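Side-chain contacts in Ras GTPase-activating-like protein IQGAP2 (Homo sapiens, PDB 5CJP), which probably acts as a scaffold that binds small GTPases of the Rho family through a helical domain related to the Ras GTPase-activating proteins: residues Q15-L20 and L26-L31; T70-E75 and T92-V97; I129-V134 and L267-K272; K281-E286 and S291-Y296. All coordinates share one frame; numbering follows the deposited sequence.

Contact 1 (Q15-L20 and L26-L31)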
loop_
_atom_site.group_PDB
_atom_site.type_symbol
_atom_site.label_atom_id
_atom_site.label_comp_id
_atom_site.label_asym_id
_atom_site.label_seq_id
_atom_site.Cartn_x
_atom_site.Cartn_y
_atom_site.Cartn_z
ATOM N N GLN E 15 -1.293 20.255 -8.548
ATOM C CA GLN E 15 -0.622 20.515 -7.275
ATOM C C GLN E 15 -1.636 21.083 -6.278
ATOM O O GLN E 15 -1.601 20.769 -5.086
ATOM C CB GLN E 15 0.530 21.509 -7.473
ATOM C CG GLN E 15 1.565 21.086 -8.505
ATOM C CD GLN E 15 2.652 22.139 -8.707
ATOM O OE1 GLN E 15 2.356 23.315 -8.915
ATOM N NE2 GLN E 15 3.912 21.717 -8.648
ATOM N N GLN E 16 -2.533 21.928 -6.779
ATOM C CA GLN E 16 -3.578 22.514 -5.948
ATOM C C GLN E 16 -4.486 21.397 -5.432
ATOM O O GLN E 16 -4.882 21.401 -4.263
ATOM C CB GLN E 16 -4.412 23.524 -6.751
ATOM C CG GLN E 16 -3.858 24.948 -6.793
ATOM C CD GLN E 16 -3.915 25.648 -5.441
ATOM O OE1 GLN E 16 -4.991 25.829 -4.857
ATOM N NE2 GLN E 16 -2.754 26.052 -4.937
ATOM N N LEU E 17 -4.814 20.442 -6.301
ATOM C CA LEU E 17 -5.672 19.322 -5.905
ATOM C C LEU E 17 -4.996 18.518 -4.808
ATOM O O LEU E 17 -5.611 18.152 -3.805
ATOM C CB LEU E 17 -5.970 18.399 -7.100
ATOM C CG LEU E 17 -6.781 17.119 -6.829
ATOM C CD1 LEU E 17 -8.218 17.479 -6.453
ATOM C CD2 LEU E 17 -6.764 16.223 -8.076
ATOM N N PHE E 18 -3.714 18.259 -4.973
ATOM C CA PHE E 18 -3.026 17.481 -3.967
ATOM C C PHE E 18 -2.921 18.230 -2.651
ATOM O O PHE E 18 -3.056 17.651 -1.584
ATOM C CB PHE E 18 -1.661 17.073 -4.504
ATOM C CG PHE E 18 -1.744 16.130 -5.661
ATOM C CD1 PHE E 18 -2.978 15.758 -6.188
ATOM C CD2 PHE E 18 -0.595 15.579 -6.201
ATOM C CE1 PHE E 18 -3.069 14.849 -7.229
ATOM C CE2 PHE E 18 -0.676 14.665 -7.246
ATOM C CZ PHE E 18 -1.913 14.298 -7.761
ATOM N N TYR E 19 -2.691 19.529 -2.739
ATOM C CA TYR E 19 -2.576 20.370 -1.558
ATOM C C TYR E 19 -3.888 20.397 -0.753
ATOM O O TYR E 19 -3.895 20.158 0.439
ATOM C CB TYR E 19 -2.200 21.788 -1.991
ATOM C CG TYR E 19 -2.245 22.781 -0.859
ATOM C CD1 TYR E 19 -1.416 22.633 0.248
ATOM C CD2 TYR E 19 -3.129 23.864 -0.885
ATOM C CE1 TYR E 19 -1.458 23.536 1.306
ATOM C CE2 TYR E 19 -3.180 24.782 0.166
ATOM C CZ TYR E 19 -2.346 24.615 1.261
ATOM O OH TYR E 19 -2.398 25.509 2.317
ATOM N N LEU E 20 -4.993 20.702 -1.412
ATOM C CA LEU E 20 -6.273 20.739 -0.739
ATOM C C LEU E 20 -6.661 19.375 -0.177
ATOM O O LEU E 20 -7.195 19.283 0.927
ATOM C CB LEU E 20 -7.347 21.243 -1.700
ATOM C CG LEU E 20 -7.125 22.701 -2.139
ATOM C CD1 LEU E 20 -8.261 23.158 -3.038
ATOM C CD2 LEU E 20 -7.030 23.587 -0.893
ATOM N N LEU E 26 -12.105 20.140 3.409
ATOM C CA LEU E 26 -13.385 20.830 3.548
ATOM C C LEU E 26 -13.605 21.801 2.404
ATOM O O LEU E 26 -14.709 21.888 1.843
ATOM C CB LEU E 26 -13.446 21.591 4.861
ATOM C CG LEU E 26 -13.515 20.726 6.109
ATOM C CD1 LEU E 26 -13.478 21.641 7.315
ATOM C CD2 LEU E 26 -14.782 19.881 6.101
ATOM N N TYR E 27 -12.552 22.535 2.060
ATOM C CA TYR E 27 -12.631 23.510 0.989
ATOM C C TYR E 27 -12.662 22.798 -0.369
ATOM O O TYR E 27 -13.317 23.257 -1.313
ATOM C CB TYR E 27 -11.455 24.498 1.114
ATOM C CG TYR E 27 -11.419 25.565 0.041
ATOM C CD1 TYR E 27 -12.517 26.396 -0.182
ATOM C CD2 TYR E 27 -10.308 25.708 -0.794
ATOM C CE1 TYR E 27 -12.525 27.343 -1.212
ATOM C CE2 TYR E 27 -10.304 26.642 -1.829
ATOM C CZ TYR E 27 -11.422 27.457 -2.028
ATOM O OH TYR E 27 -11.441 28.368 -3.045
ATOM N N LEU E 28 -11.971 21.663 -0.475
ATOM C CA LEU E 28 -11.984 20.905 -1.734
ATOM C C LEU E 28 -13.442 20.484 -1.971
ATOM O O LEU E 28 -13.988 20.666 -3.073
ATOM C CB LEU E 28 -11.110 19.656 -1.636
ATOM C CG LEU E 28 -10.470 19.179 -2.945
ATOM C CD1 LEU E 28 -10.218 17.699 -2.900
ATOM C CD2 LEU E 28 -11.359 19.466 -4.095
ATOM N N ALA E 29 -14.057 19.912 -0.932
ATOM C CA ALA E 29 -15.446 19.482 -0.995
ATOM C C ALA E 29 -16.323 20.632 -1.469
ATOM O O ALA E 29 -17.159 20.460 -2.361
ATOM C CB ALA E 29 -15.917 19.011 0.371
ATOM N N LYS E 30 -16.149 21.808 -0.873
ATOM C CA LYS E 30 -16.944 22.947 -1.301
ATOM C C LYS E 30 -16.740 23.214 -2.808
ATOM O O LYS E 30 -17.710 23.400 -3.550
ATOM C CB LYS E 30 -16.591 24.197 -0.487
ATOM C CG LYS E 30 -17.383 25.419 -0.883
ATOM C CD LYS E 30 -16.684 26.673 -0.422
ATOM C CE LYS E 30 -17.323 27.924 -1.009
ATOM N NZ LYS E 30 -16.399 29.111 -0.935
ATOM N N LEU E 31 -15.490 23.234 -3.267
ATOM C CA LEU E 31 -15.228 23.470 -4.682
ATOM C C LEU E 31 -15.940 22.411 -5.523
ATOM O O LEU E 31 -16.432 22.690 -6.640
ATOM C CB LEU E 31 -13.734 23.406 -4.964
ATOM C CG LEU E 31 -12.889 24.543 -4.409
ATOM C CD1 LEU E 31 -11.438 24.340 -4.807
ATOM C CD2 LEU E 31 -13.396 25.867 -4.950
#
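Leu20 and Leu17 meet Tyr27, Leu28 and Leu31 in a purely apolar packing contact between two successive helices, 7-23 and 25-34, near the amino-terminal end of the chain. Leu20 does most of the work, and its parts divide the neighbouring surface among themselves. Its CB rests on Leu28 CG at 3.9 Å, while the two methyls diverge, one to Tyr27 and the other to Leu31. Leu20 CG lies opposite the carbonyl carbon (chi1 -65°), and from there CD2 comes up to the edge of the Tyr27 ring, in its plane, 3.9 Å from Tyr27 CD2. The other methyl, CD1, sits 3.8 Å from Leu31 CD1, the two side chains crossing at about a right angle. Leu31 also covers part of one face of the same ring, with its CG 4.0 Å above the plane and displaced toward the rim. The segments form a splayed helical hairpin: their axes approach to 9.8 Å and run at 127°, closer to antiparallel than to parallel. Leu17 adds a further touch, its CD1 meeting Leu28 CD1 at 4.1 Å, and helix 37-54 continues the packing through Phe43 against Leu17 and Val47 against Leu28. A second subunit takes up the polar end of the tyrosine, where Tyr27 OH is hydrogen-bonded to Asp364 of that subunit, and Leu370 of the same subunit packs on Leu31.

Contact 2 (T70-E75 and T92-V97)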
loop_
_atom_site.group_PDB
_atom_site.type_symbol
_atom_site.label_atom_id
_atom_site.label_comp_id
_atom_site.label_asym_id
_atom_site.label_seq_id
_atom_site.Cartn_x
_atom_site.Cartn_y
_atom_site.Cartn_z
ATOM N N THR E 70 -24.500 24.159 5.363
ATOM C CA THR E 70 -24.519 25.397 4.608
ATOM C C THR E 70 -24.619 25.174 3.102
ATOM O O THR E 70 -25.246 25.966 2.401
ATOM C CB THR E 70 -23.283 26.233 4.901
ATOM O OG1 THR E 70 -22.191 25.729 4.133
ATOM C CG2 THR E 70 -22.932 26.153 6.373
ATOM N N ALA E 71 -24.011 24.101 2.611
ATOM C CA ALA E 71 -24.059 23.798 1.184
ATOM C C ALA E 71 -25.466 23.363 0.793
ATOM O O ALA E 71 -25.957 23.723 -0.276
ATOM C CB ALA E 71 -23.040 22.696 0.826
ATOM N N LEU E 72 -26.112 22.572 1.645
ATOM C CA LEU E 72 -27.471 22.139 1.342
ATOM C C LEU E 72 -28.408 23.347 1.378
ATOM O O LEU E 72 -29.282 23.475 0.523
ATOM C CB LEU E 72 -27.945 21.066 2.336
ATOM C CG LEU E 72 -29.366 20.475 2.211
ATOM C CD1 LEU E 72 -29.692 20.046 0.783
ATOM C CD2 LEU E 72 -29.469 19.303 3.155
ATOM N N GLU E 73 -28.234 24.240 2.348
ATOM C CA GLU E 73 -29.102 25.420 2.405
ATOM C C GLU E 73 -28.749 26.343 1.249
ATOM O O GLU E 73 -29.607 27.021 0.693
ATOM C CB GLU E 73 -28.944 26.155 3.736
ATOM C CG GLU E 73 -29.316 25.307 4.935
ATOM C CD GLU E 73 -28.958 25.966 6.241
ATOM O OE1 GLU E 73 -27.867 26.570 6.331
ATOM O OE2 GLU E 73 -29.765 25.865 7.186
ATOM N N GLU E 74 -27.473 26.356 0.885
ATOM C CA GLU E 74 -27.005 27.177 -0.221
ATOM C C GLU E 74 -27.778 26.720 -1.455
ATOM O O GLU E 74 -28.341 27.524 -2.194
ATOM C CB GLU E 74 -25.509 26.953 -0.439
ATOM C CG GLU E 74 -24.851 27.961 -1.349
ATOM C CD GLU E 74 -24.561 29.268 -0.645
ATOM O OE1 GLU E 74 -24.895 30.332 -1.208
ATOM O OE2 GLU E 74 -23.990 29.233 0.467
ATOM N N GLU E 75 -27.803 25.410 -1.655
ATOM C CA GLU E 75 -28.483 24.785 -2.783
ATOM C C GLU E 75 -29.972 25.116 -2.830
ATOM O O GLU E 75 -30.506 25.523 -3.869
ATOM C CB GLU E 75 -28.308 23.272 -2.691
ATOM C CG GLU E 75 -29.002 22.454 -3.768
ATOM C CD GLU E 75 -28.268 22.485 -5.094
ATOM O OE1 GLU E 75 -27.096 22.905 -5.092
ATOM O OE2 GLU E 75 -28.850 22.078 -6.129
ATOM N N THR E 92 -25.203 17.814 -5.661
ATOM C CA THR E 92 -24.028 17.012 -5.366
ATOM C C THR E 92 -23.717 16.902 -3.884
ATOM O O THR E 92 -23.059 15.958 -3.456
ATOM C CB THR E 92 -22.804 17.484 -6.204
ATOM O OG1 THR E 92 -21.658 17.639 -5.366
ATOM C CG2 THR E 92 -23.112 18.753 -6.920
ATOM N N VAL E 93 -24.228 17.832 -3.091
ATOM C CA VAL E 93 -24.006 17.773 -1.654
ATOM C C VAL E 93 -24.731 16.562 -1.092
ATOM O O VAL E 93 -24.268 15.939 -0.159
ATOM C CB VAL E 93 -24.577 18.995 -0.915
ATOM C CG1 VAL E 93 -24.195 18.936 0.557
ATOM C CG2 VAL E 93 -24.073 20.258 -1.551
ATOM N N ILE E 94 -25.887 16.250 -1.659
ATOM C CA ILE E 94 -26.647 15.107 -1.190
ATOM C C ILE E 94 -25.949 13.816 -1.605
ATOM O O ILE E 94 -25.947 12.825 -0.874
ATOM C CB ILE E 94 -28.069 15.164 -1.735
ATOM C CG1 ILE E 94 -28.826 16.296 -1.018
ATOM C CG2 ILE E 94 -28.777 13.823 -1.541
ATOM C CD1 ILE E 94 -28.941 16.063 0.418
ATOM N N LYS E 95 -25.322 13.838 -2.770
ATOM C CA LYS E 95 -24.602 12.674 -3.280
ATOM C C LYS E 95 -23.443 12.357 -2.340
ATOM O O LYS E 95 -23.164 11.196 -2.032
ATOM C CB LYS E 95 -24.060 12.979 -4.680
ATOM C CG LYS E 95 -23.672 11.768 -5.496
ATOM C CD LYS E 95 -23.237 12.184 -6.883
ATOM C CE LYS E 95 -24.323 13.020 -7.579
ATOM N NZ LYS E 95 -23.847 13.765 -8.817
ATOM N N MET E 96 -22.778 13.400 -1.868
ATOM C CA MET E 96 -21.641 13.223 -0.980
ATOM C C MET E 96 -22.111 12.830 0.411
ATOM O O MET E 96 -21.504 11.979 1.075
ATOM C CB MET E 96 -20.827 14.510 -0.923
ATOM C CG MET E 96 -19.573 14.404 -0.082
ATOM S SD MET E 96 -18.442 15.737 -0.502
ATOM C CE MET E 96 -18.117 16.285 1.054
ATOM N N VAL E 97 -23.202 13.449 0.848
ATOM C CA VAL E 97 -23.751 13.150 2.155
ATOM C C VAL E 97 -24.090 11.683 2.221
ATOM O O VAL E 97 -23.805 11.030 3.218
ATOM C CB VAL E 97 -25.027 13.971 2.438
ATOM C CG1 VAL E 97 -25.839 13.318 3.571
ATOM C CG2 VAL E 97 -24.637 15.387 2.815
#
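Ala71 presents its single methyl to the forked end of Val93, and both branches of the fork touch it. Val93 CG2 is the nearer, 3.6 Å from Ala71 CB, with Val93 CG1 following at 3.9 Å. This double touch follows from the valine torsion: with CG1 anti to the backbone N (chi1 -175°) and CG2 beside that nitrogen, both methyls face the neighbouring helix. CG1 also comes within 4.3 Å of Leu72 N, the backbone step just after the alanine. One residue on along each helix, a second pair of side chains makes a longer reach, and Leu72 CD1 meets Ile94 CD1 at 4.1 Å with the two chains set obliquely. The segments run nearly antiparallel, at 149°, and their axes come to 9.7 Å. They belong to helices 58-79 and 92-102 of the all-helical domain related to the Ras GTPase-activating proteins. Phe33 of helix 25-34 packs on both Ala71 and Val93, while Ile205, Val208 and Leu209 of helix 200-216 pack on Leu72, so the pair is embedded in a larger helical core. No hydrogen bond or charge pair joins the segments, and their association therefore rests on hydrocarbon shape and on the exclusion of water.

Contact 3 (I129-V134 and L267-K272)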
loop_
_atom_site.group_PDB
_atom_site.type_symbol
_atom_site.label_atom_id
_atom_site.label_comp_id
_atom_site.label_asym_id
_atom_site.label_seq_id
_atom_site.Cartn_x
_atom_site.Cartn_y
_atom_site.Cartn_z
ATOM N N ILE E 129 -39.433 -14.585 -7.655
ATOM C CA ILE E 129 -40.508 -13.615 -7.735
ATOM C C ILE E 129 -40.466 -12.951 -9.117
ATOM O O ILE E 129 -39.385 -12.667 -9.655
ATOM C CB ILE E 129 -40.360 -12.534 -6.637
ATOM C CG1 ILE E 129 -40.373 -13.187 -5.260
ATOM C CG2 ILE E 129 -41.492 -11.524 -6.732
ATOM C CD1 ILE E 129 -39.913 -12.271 -4.152
ATOM N N ASN E 130 -41.638 -12.730 -9.700
ATOM C CA ASN E 130 -41.739 -12.080 -11.008
ATOM C C ASN E 130 -43.132 -11.490 -11.180
ATOM O O ASN E 130 -44.094 -12.194 -11.493
ATOM C CB ASN E 130 -41.473 -13.064 -12.143
ATOM C CG ASN E 130 -41.075 -12.361 -13.442
ATOM O OD1 ASN E 130 -41.719 -11.408 -13.877
ATOM N ND2 ASN E 130 -40.010 -12.840 -14.063
ATOM N N THR E 131 -43.224 -10.185 -10.974
ATOM C CA THR E 131 -44.487 -9.475 -11.071
ATOM C C THR E 131 -44.886 -9.115 -12.499
ATOM O O THR E 131 -45.773 -8.288 -12.707
ATOM C CB THR E 131 -44.418 -8.193 -10.234
ATOM O OG1 THR E 131 -43.239 -7.452 -10.583
ATOM C CG2 THR E 131 -44.353 -8.543 -8.765
ATOM N N ASN E 132 -44.241 -9.744 -13.477
ATOM C CA ASN E 132 -44.530 -9.450 -14.874
ATOM C C ASN E 132 -45.217 -10.602 -15.592
ATOM O O ASN E 132 -44.581 -11.581 -15.984
ATOM C CB ASN E 132 -43.239 -9.077 -15.609
ATOM C CG ASN E 132 -43.488 -8.580 -17.028
ATOM O OD1 ASN E 132 -44.630 -8.485 -17.479
ATOM N ND2 ASN E 132 -42.414 -8.260 -17.736
ATOM N N PRO E 133 -46.538 -10.483 -15.787
ATOM C CA PRO E 133 -47.373 -11.483 -16.455
ATOM C C PRO E 133 -46.783 -12.038 -17.748
ATOM O O PRO E 133 -46.525 -13.236 -17.832
ATOM C CB PRO E 133 -48.678 -10.734 -16.685
ATOM C CG PRO E 133 -48.762 -9.879 -15.466
ATOM C CD PRO E 133 -47.348 -9.327 -15.367
ATOM N N VAL E 134 -46.568 -11.179 -18.747
ATOM C CA VAL E 134 -46.015 -11.644 -20.024
ATOM C C VAL E 134 -44.715 -12.411 -19.846
ATOM O O VAL E 134 -44.437 -13.360 -20.588
ATOM C CB VAL E 134 -45.752 -10.484 -21.032
ATOM C CG1 VAL E 134 -47.067 -9.900 -21.518
ATOM C CG2 VAL E 134 -44.905 -9.403 -20.390
ATOM N N LEU E 267 -34.546 -9.164 -5.309
ATOM C CA LEU E 267 -34.174 -7.985 -4.528
ATOM C C LEU E 267 -34.780 -6.737 -5.142
ATOM O O LEU E 267 -35.300 -5.870 -4.436
ATOM C CB LEU E 267 -32.662 -7.842 -4.467
ATOM C CG LEU E 267 -32.017 -8.939 -3.642
ATOM C CD1 LEU E 267 -30.536 -8.982 -3.942
ATOM C CD2 LEU E 267 -32.297 -8.697 -2.147
ATOM N N GLY E 268 -34.708 -6.670 -6.470
ATOM C CA GLY E 268 -35.262 -5.546 -7.195
ATOM C C GLY E 268 -36.747 -5.419 -6.947
ATOM O O GLY E 268 -37.260 -4.310 -6.791
ATOM N N SER E 269 -37.455 -6.544 -6.909
ATOM C CA SER E 269 -38.893 -6.482 -6.666
ATOM C C SER E 269 -39.194 -5.934 -5.271
ATOM O O SER E 269 -40.172 -5.204 -5.070
ATOM C CB SER E 269 -39.525 -7.861 -6.839
ATOM O OG SER E 269 -39.586 -8.220 -8.210
ATOM N N VAL E 270 -38.349 -6.270 -4.307
ATOM C CA VAL E 270 -38.589 -5.777 -2.969
ATOM C C VAL E 270 -38.416 -4.278 -3.002
ATOM O O VAL E 270 -39.238 -3.550 -2.459
ATOM C CB VAL E 270 -37.615 -6.365 -1.942
ATOM C CG1 VAL E 270 -37.946 -5.810 -0.573
ATOM C CG2 VAL E 270 -37.698 -7.881 -1.933
ATOM N N ALA E 271 -37.353 -3.816 -3.654
ATOM C CA ALA E 271 -37.078 -2.386 -3.753
ATOM C C ALA E 271 -38.225 -1.621 -4.399
ATOM O O ALA E 271 -38.520 -0.490 -4.017
ATOM C CB ALA E 271 -35.823 -2.163 -4.528
ATOM N N LYS E 272 -38.868 -2.235 -5.384
ATOM C CA LYS E 272 -39.971 -1.578 -6.049
ATOM C C LYS E 272 -41.146 -1.435 -5.083
ATOM O O LYS E 272 -41.709 -0.350 -4.933
ATOM C CB LYS E 272 -40.385 -2.357 -7.295
ATOM C CG LYS E 272 -41.405 -1.625 -8.152
ATOM C CD LYS E 272 -41.736 -2.420 -9.378
ATOM C CE LYS E 272 -42.879 -1.800 -10.166
ATOM N NZ LYS E 272 -43.300 -2.727 -11.270
#
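Two hydroxyls, Thr131 OG1 and Ser269 OG, lie 4.4 Å apart across this contact without bonding. The serine has its partner elsewhere: with OG beside its own backbone N (chi1 -73°), the hydroxyl turns back along helix 261-278 and is hydrogen-bonded to the carbonyl oxygen of Arg265, one turn earlier. Buried as it is, this polar atom is satisfied within its own helix, and what it offers the opposing segment is mainly surface. Ile129 uses that surface through its CG2 branch, which lies 4.1 Å from Ser269 OG and 4.2 Å from Ser269 CB. Ile129 and Thr131 also pack against Leu180 of helix 167-193, and Ser269 meets an aromatic side chain on the chain of another protein in the assembly. The loop carrying Ile129 and Thr131 is shaped by its own polar groups. Asn132 N donates to Asn130 OD1 at 3.0 Å, arriving in the carbonyl plane on a lone pair with a C=O to donor angle of 144°. The same Asn132 occupies the N-cap position of helix 133-139, and its ND2 is bonded to Glu135 OE1. An Asx turn leading into a helix N-cap is thus laid against the flank of a neighbouring helix.

Contact 4 (K281-E286 and S291-Y296)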
loop_
_atom_site.group_PDB
_atom_site.type_symbol
_atom_site.label_atom_id
_atom_site.label_comp_id
_atom_site.label_asym_id
_atom_site.label_seq_id
_atom_site.Cartn_x
_atom_site.Cartn_y
_atom_site.Cartn_z
ATOM N N LYS E 281 -47.402 5.461 -3.135
ATOM C CA LYS E 281 -47.927 5.217 -4.471
ATOM C C LYS E 281 -48.489 3.809 -4.629
ATOM O O LYS E 281 -47.753 2.818 -4.613
ATOM C CB LYS E 281 -46.834 5.458 -5.517
ATOM C CG LYS E 281 -46.737 6.897 -5.974
ATOM C CD LYS E 281 -47.751 7.196 -7.066
ATOM C CE LYS E 281 -47.274 6.673 -8.426
ATOM N NZ LYS E 281 -46.840 5.245 -8.394
ATOM N N LEU E 282 -49.802 3.723 -4.793
ATOM C CA LEU E 282 -50.458 2.439 -4.959
ATOM C C LEU E 282 -50.281 1.907 -6.378
ATOM O O LEU E 282 -50.093 2.671 -7.328
ATOM C CB LEU E 282 -51.948 2.572 -4.642
ATOM C CG LEU E 282 -52.290 3.181 -3.281
ATOM C CD1 LEU E 282 -53.795 3.261 -3.119
ATOM C CD2 LEU E 282 -51.672 2.341 -2.173
ATOM N N PHE E 283 -50.329 0.590 -6.512
ATOM C CA PHE E 283 -50.204 -0.042 -7.808
ATOM C C PHE E 283 -51.496 0.168 -8.584
ATOM O O PHE E 283 -52.582 0.158 -8.011
ATOM C CB PHE E 283 -49.941 -1.531 -7.632
ATOM C CG PHE E 283 -48.546 -1.846 -7.185
ATOM C CD1 PHE E 283 -48.294 -2.953 -6.386
ATOM C CD2 PHE E 283 -47.474 -1.060 -7.598
ATOM C CE1 PHE E 283 -47.001 -3.279 -6.004
ATOM C CE2 PHE E 283 -46.180 -1.379 -7.220
ATOM C CZ PHE E 283 -45.945 -2.496 -6.419
ATOM N N GLU E 284 -51.374 0.377 -9.888
ATOM C CA GLU E 284 -52.540 0.579 -10.728
ATOM C C GLU E 284 -52.103 0.829 -12.157
ATOM O O GLU E 284 -50.914 0.772 -12.453
ATOM C CB GLU E 284 -53.373 1.751 -10.209
ATOM C CG GLU E 284 -52.709 3.107 -10.303
ATOM C CD GLU E 284 -53.440 4.157 -9.487
ATOM O OE1 GLU E 284 -53.411 5.341 -9.876
ATOM O OE2 GLU E 284 -54.037 3.801 -8.447
ATOM N N GLY E 285 -53.075 1.081 -13.030
ATOM C CA GLY E 285 -52.800 1.333 -14.435
ATOM C C GLY E 285 -51.555 0.662 -14.980
ATOM O O GLY E 285 -50.470 1.250 -14.946
ATOM N N GLU E 286 -51.708 -0.558 -15.488
ATOM C CA GLU E 286 -50.583 -1.310 -16.045
ATOM C C GLU E 286 -49.960 -2.138 -14.920
ATOM O O GLU E 286 -49.364 -3.183 -15.151
ATOM C CB GLU E 286 -49.549 -0.348 -16.653
ATOM C CG GLU E 286 -48.859 -0.834 -17.926
ATOM C CD GLU E 286 -49.803 -1.016 -19.108
ATOM O OE1 GLU E 286 -50.775 -1.793 -18.979
ATOM O OE2 GLU E 286 -49.560 -0.388 -20.165
ATOM N N SER E 291 -52.395 -4.829 -7.605
ATOM C CA SER E 291 -53.277 -4.052 -6.734
ATOM C C SER E 291 -53.644 -4.709 -5.401
ATOM O O SER E 291 -54.027 -4.026 -4.454
ATOM C CB SER E 291 -54.560 -3.695 -7.486
ATOM O OG SER E 291 -55.315 -4.852 -7.802
ATOM N N SER E 292 -53.542 -6.028 -5.322
ATOM C CA SER E 292 -53.867 -6.711 -4.079
ATOM C C SER E 292 -52.934 -6.258 -2.957
ATOM O O SER E 292 -53.245 -6.424 -1.773
ATOM C CB SER E 292 -53.763 -8.224 -4.268
ATOM O OG SER E 292 -52.465 -8.599 -4.677
ATOM N N MET E 293 -51.797 -5.674 -3.336
ATOM C CA MET E 293 -50.803 -5.207 -2.372
ATOM C C MET E 293 -51.053 -3.788 -1.892
ATOM O O MET E 293 -50.400 -3.328 -0.964
ATOM C CB MET E 293 -49.395 -5.283 -2.974
ATOM C CG MET E 293 -48.948 -6.695 -3.346
ATOM S SD MET E 293 -47.259 -6.864 -4.018
ATOM C CE MET E 293 -46.314 -7.135 -2.544
ATOM N N ASN E 294 -52.002 -3.095 -2.505
ATOM C CA ASN E 294 -52.268 -1.718 -2.122
ATOM C C ASN E 294 -52.633 -1.522 -0.666
ATOM O O ASN E 294 -52.453 -0.430 -0.116
ATOM C CB ASN E 294 -53.346 -1.121 -3.017
ATOM C CG ASN E 294 -52.881 -0.974 -4.438
ATOM O OD1 ASN E 294 -51.684 -1.056 -4.714
ATOM N ND2 ASN E 294 -53.813 -0.753 -5.350
ATOM N N ASN E 295 -53.151 -2.569 -0.036
ATOM C CA ASN E 295 -53.513 -2.471 1.366
ATOM C C ASN E 295 -52.228 -2.508 2.175
ATOM O O ASN E 295 -52.065 -1.749 3.126
ATOM C CB ASN E 295 -54.423 -3.631 1.766
ATOM C CG ASN E 295 -55.719 -3.646 0.983
ATOM O OD1 ASN E 295 -56.492 -2.689 1.030
ATOM N ND2 ASN E 295 -55.966 -4.733 0.258
ATOM N N TYR E 296 -51.313 -3.391 1.784
ATOM C CA TYR E 296 -50.029 -3.508 2.468
ATOM C C TYR E 296 -49.213 -2.244 2.226
ATOM O O TYR E 296 -48.551 -1.739 3.135
ATOM C CB TYR E 296 -49.249 -4.731 1.959
ATOM C CG TYR E 296 -47.820 -4.849 2.483
ATOM C CD1 TYR E 296 -47.556 -5.110 3.830
ATOM C CD2 TYR E 296 -46.731 -4.734 1.615
ATOM C CE1 TYR E 296 -46.234 -5.263 4.302
ATOM C CE2 TYR E 296 -45.405 -4.887 2.074
ATOM C CZ TYR E 296 -45.162 -5.154 3.413
ATOM O OH TYR E 296 -43.857 -5.343 3.846
#
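Asn294 spends both ends of its amide on the backbone of one residue, Phe283. Its OD1 accepts from Phe283 N at 2.8 Å, the donor standing 33° out of the amide's carbonyl plane, while ND2 donates to Phe283 O at 3.1 Å. This second bond is the straighter, with an N-H...O angle of 158°, and it meets a lone pair in the plane of the peptide carbonyl. Together the two fix the amide's rotation and satisfy both polar backbone atoms of the phenylalanine. Leu282 CB lies 3.7 Å from Asn294 CG, adding apolar cover to the amide. With a leucine in place of Asn294, Phe283 N and O would probably both lose their mates and the loop would be freer to drift from the helix. Asn294 N is itself bonded to Ser291 O at 3.0 Å, and Ser291 OG to the carbonyl oxygen of Glu288. Beside this polar pairing, Met293 SD approaches the edge of the Phe283 ring, 4.1 Å from Phe283 CE1, in a Met-aromatic contact; His276 meets the same ring edge-to-face. The loop is therefore held to segment 291-296 by directional amide-to-backbone bonds, with sulfur, aromatic and aliphatic packing around them and no charge involved.

In the fold
Along the chain the four contacts open and close in series. Contacts 1 and 2 are neighbours, centres 17 Å apart, and touch directly where Ala29 of helix 25-34 packs its CB 3.6 Å from Met96 CE of helix 92-102. Contacts 3 and 4 form a second neighbourhood with centres 13 Å apart, linked by the succession of helices 261-278 and 294-311, although their nearest atoms, about 4 Å apart, do not touch. Contact 1 lies across the chain's centre from both, its centre 44 and 48 Å from theirs. Contacts 2 and 3, centres 33 Å apart, both belong to the Ras GTPase-activator family region, so that domain itself spans much of an elongated helical body, from helix packing to loop-to-helix contacts at the far end.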